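Periplasmic beta-glucosidase (Pseudomonas aeruginosa, PDB 6R5T) probably hydrolyses terminal, non-reducing beta-D-glucosyl residues with release of beta-D-glucose, as a periplasmic member of glycosyl hydrolase family 3. Local coordinates at residues A[131-136]-A[491-496]. The protein carries 1 engineered substitution. Numbering follows the deposited sequence.
Sequences RDARWG and TDLRIP
Two Asx turns, one in a loop of the family 3 N-terminal barrel domain and one in a loop of the C-terminal domain, meet where Leu493 packs on Ala133 and Arg134. No hydrogen bond joins the two segments. The two leucine methyls sit against one side of the type I beta turn Asp132-Trp135: CD1 of Leu493 lies 4.0 Å from Ala133 CB, while its CD2 rests 3.8 Å from Ala133 O. With CG anti to its own carbonyl carbon (chi1 -59°), Leu493 sends both methyls to this turn. Arg521 binds the carbonyl oxygens of Ala133 and Arg134, and a backbone bond between Arg134 and Arg490 further ties the loops. The second subunit also takes part: its Gly572 and Val574 carbonyls accept from Arg134 NH1, and its Asp601 bonds to Thr491 OG1. In each turn the arginine grips its aspartate side-on through NE and NH2 in a salt bridge, yet the carboxylates are met differently. Asp132 OD1 takes Arg134 NE on its syn lone pair at 3.0 Å and Arg134 N on its anti one, with the guanidinium nearly coplanar. In the other pair, Arg494 NE and N approach Asp492 OD1 from opposite faces of the carboxylate, and Arg494 NH2 sits above that plane, 3.0 Å from Asp492 OD2.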
loop_
_atom_site.group_PDB
_atom_site.type_symbol
_atom_site.label_atom_id
_atom_site.label_comp_id
_atom_site.label_asym_id
_atom_site.label_seq_id
_atom_site.Cartn_x
_atom_site.Cartn_y
_atom_site.Cartn_z
ATOM N N ARG A 131 0.017 -4.428 9.059
ATOM C CA ARG A 131 1.281 -4.347 8.293
ATOM C C ARG A 131 1.590 -2.899 7.864
ATOM O O ARG A 131 2.678 -2.675 7.227
ATOM C CB ARG A 131 1.199 -5.237 7.064
ATOM C CG ARG A 131 1.133 -6.717 7.391
ATOM C CD ARG A 131 0.971 -7.548 6.134
ATOM N NE ARG A 131 1.130 -8.965 6.465
ATOM C CZ ARG A 131 0.866 -9.955 5.638
ATOM N NH1 ARG A 131 0.471 -9.702 4.388
ATOM N NH2 ARG A 131 1.077 -11.182 6.035
ATOM N N ASP A 132 0.740 -1.946 8.202
ATOM C CA ASP A 132 0.887 -0.546 7.756
ATOM C C ASP A 132 0.951 0.321 8.993
ATOM O O ASP A 132 -0.052 0.614 9.604
ATOM C CB ASP A 132 -0.241 -0.134 6.828
ATOM C CG ASP A 132 -0.043 1.212 6.146
ATOM O OD1 ASP A 132 0.563 2.139 6.766
ATOM O OD2 ASP A 132 -0.461 1.280 4.941
ATOM N N ALA A 133 2.171 0.759 9.318
ATOM C CA ALA A 133 2.426 1.534 10.541
ATOM C C ALA A 133 1.695 2.891 10.554
ATOM O O ALA A 133 1.615 3.509 11.606
ATOM C CB ALA A 133 3.936 1.736 10.675
ATOM N N ARG A 134 1.217 3.398 9.419
ATOM C CA ARG A 134 0.544 4.735 9.405
ATOM C C ARG A 134 -0.804 4.701 10.116
ATOM O O ARG A 134 -1.260 5.742 10.601
ATOM C CB ARG A 134 0.303 5.175 7.962
ATOM C CG ARG A 134 1.586 5.382 7.174
ATOM C CD ARG A 134 1.262 5.708 5.731
ATOM N NE ARG A 134 0.827 4.524 5.022
ATOM C CZ ARG A 134 0.581 4.497 3.722
ATOM N NH1 ARG A 134 0.660 5.590 2.993
ATOM N NH2 ARG A 134 0.192 3.383 3.155
ATOM N N TRP A 135 -1.436 3.548 10.169
ATOM C CA TRP A 135 -2.817 3.441 10.709
ATOM C C TRP A 135 -2.815 3.750 12.222
ATOM O O TRP A 135 -2.052 3.135 12.965
ATOM C CB TRP A 135 -3.326 2.043 10.400
ATOM C CG TRP A 135 -4.784 1.808 10.696
ATOM C CD1 TRP A 135 -5.833 2.528 10.224
ATOM C CD2 TRP A 135 -5.374 0.678 11.355
ATOM N NE1 TRP A 135 -7.027 1.949 10.577
ATOM C CE2 TRP A 135 -6.773 0.796 11.246
ATOM C CE3 TRP A 135 -4.859 -0.438 12.017
ATOM C CZ2 TRP A 135 -7.660 -0.160 11.749
ATOM C CZ3 TRP A 135 -5.730 -1.365 12.555
ATOM C CH2 TRP A 135 -7.128 -1.234 12.409
ATOM N N GLY A 136 -3.727 4.602 12.683
ATOM C CA GLY A 136 -3.727 5.014 14.089
ATOM C C GLY A 136 -4.134 3.893 15.013
ATOM O O GLY A 136 -3.754 3.912 16.174
ATOM N N THR A 491 1.165 10.479 8.059
ATOM C CA THR A 491 1.987 10.467 6.841
ATOM C C THR A 491 3.476 10.477 7.159
ATOM O O THR A 491 4.234 10.417 6.215
ATOM C CB THR A 491 1.682 11.668 5.938
ATOM O OG1 THR A 491 2.026 12.870 6.639
ATOM C CG2 THR A 491 0.216 11.702 5.571
ATOM N N ASP A 492 3.879 10.634 8.413
ATOM C CA ASP A 492 5.284 10.752 8.855
ATOM C C ASP A 492 5.387 9.776 10.027
ATOM O O ASP A 492 4.528 9.865 10.890
ATOM C CB ASP A 492 5.544 12.202 9.248
ATOM C CG ASP A 492 6.928 12.563 9.722
ATOM O OD1 ASP A 492 7.742 11.684 9.869
ATOM O OD2 ASP A 492 7.157 13.781 10.013
ATOM N N LEU A 493 6.367 8.903 10.063
ATOM C CA LEU A 493 6.513 7.955 11.189
ATOM C C LEU A 493 7.629 8.403 12.138
ATOM O O LEU A 493 7.907 7.665 13.087
ATOM C CB LEU A 493 6.804 6.539 10.689
ATOM C CG LEU A 493 5.723 5.962 9.763
ATOM C CD1 LEU A 493 6.239 4.646 9.254
ATOM C CD2 LEU A 493 4.388 5.794 10.491
ATOM N N ARG A 494 8.195 9.572 11.936
ATOM C CA ARG A 494 9.261 10.049 12.849
ATOM C C ARG A 494 8.677 10.552 14.171
ATOM O O ARG A 494 7.486 10.863 14.302
ATOM C CB ARG A 494 10.065 11.161 12.184
ATOM C CG ARG A 494 10.899 10.680 11.013
ATOM C CD ARG A 494 11.540 11.797 10.234
ATOM N NE ARG A 494 10.524 12.683 9.706
ATOM C CZ ARG A 494 10.758 13.820 9.052
ATOM N NH1 ARG A 494 11.995 14.186 8.776
ATOM N NH2 ARG A 494 9.749 14.589 8.680
ATOM N N ILE A 495 9.567 10.688 15.136
ATOM C CA ILE A 495 9.232 11.520 16.305
ATOM C C ILE A 495 8.847 12.881 15.755
ATOM O O ILE A 495 9.435 13.400 14.813
ATOM C CB ILE A 495 10.451 11.552 17.238
ATOM C CG1 ILE A 495 10.741 10.195 17.872
ATOM C CG2 ILE A 495 10.331 12.636 18.277
ATOM C CD1 ILE A 495 12.030 10.103 18.676
ATOM N N PRO A 496 7.854 13.564 16.362
ATOM C CA PRO A 496 7.509 14.902 15.892
ATOM C C PRO A 496 8.715 15.853 15.815
ATOM O O PRO A 496 9.597 15.810 16.666
ATOM C CB PRO A 496 6.488 15.397 16.911
ATOM C CG PRO A 496 5.843 14.089 17.391
ATOM C CD PRO A 496 6.969 13.083 17.434
#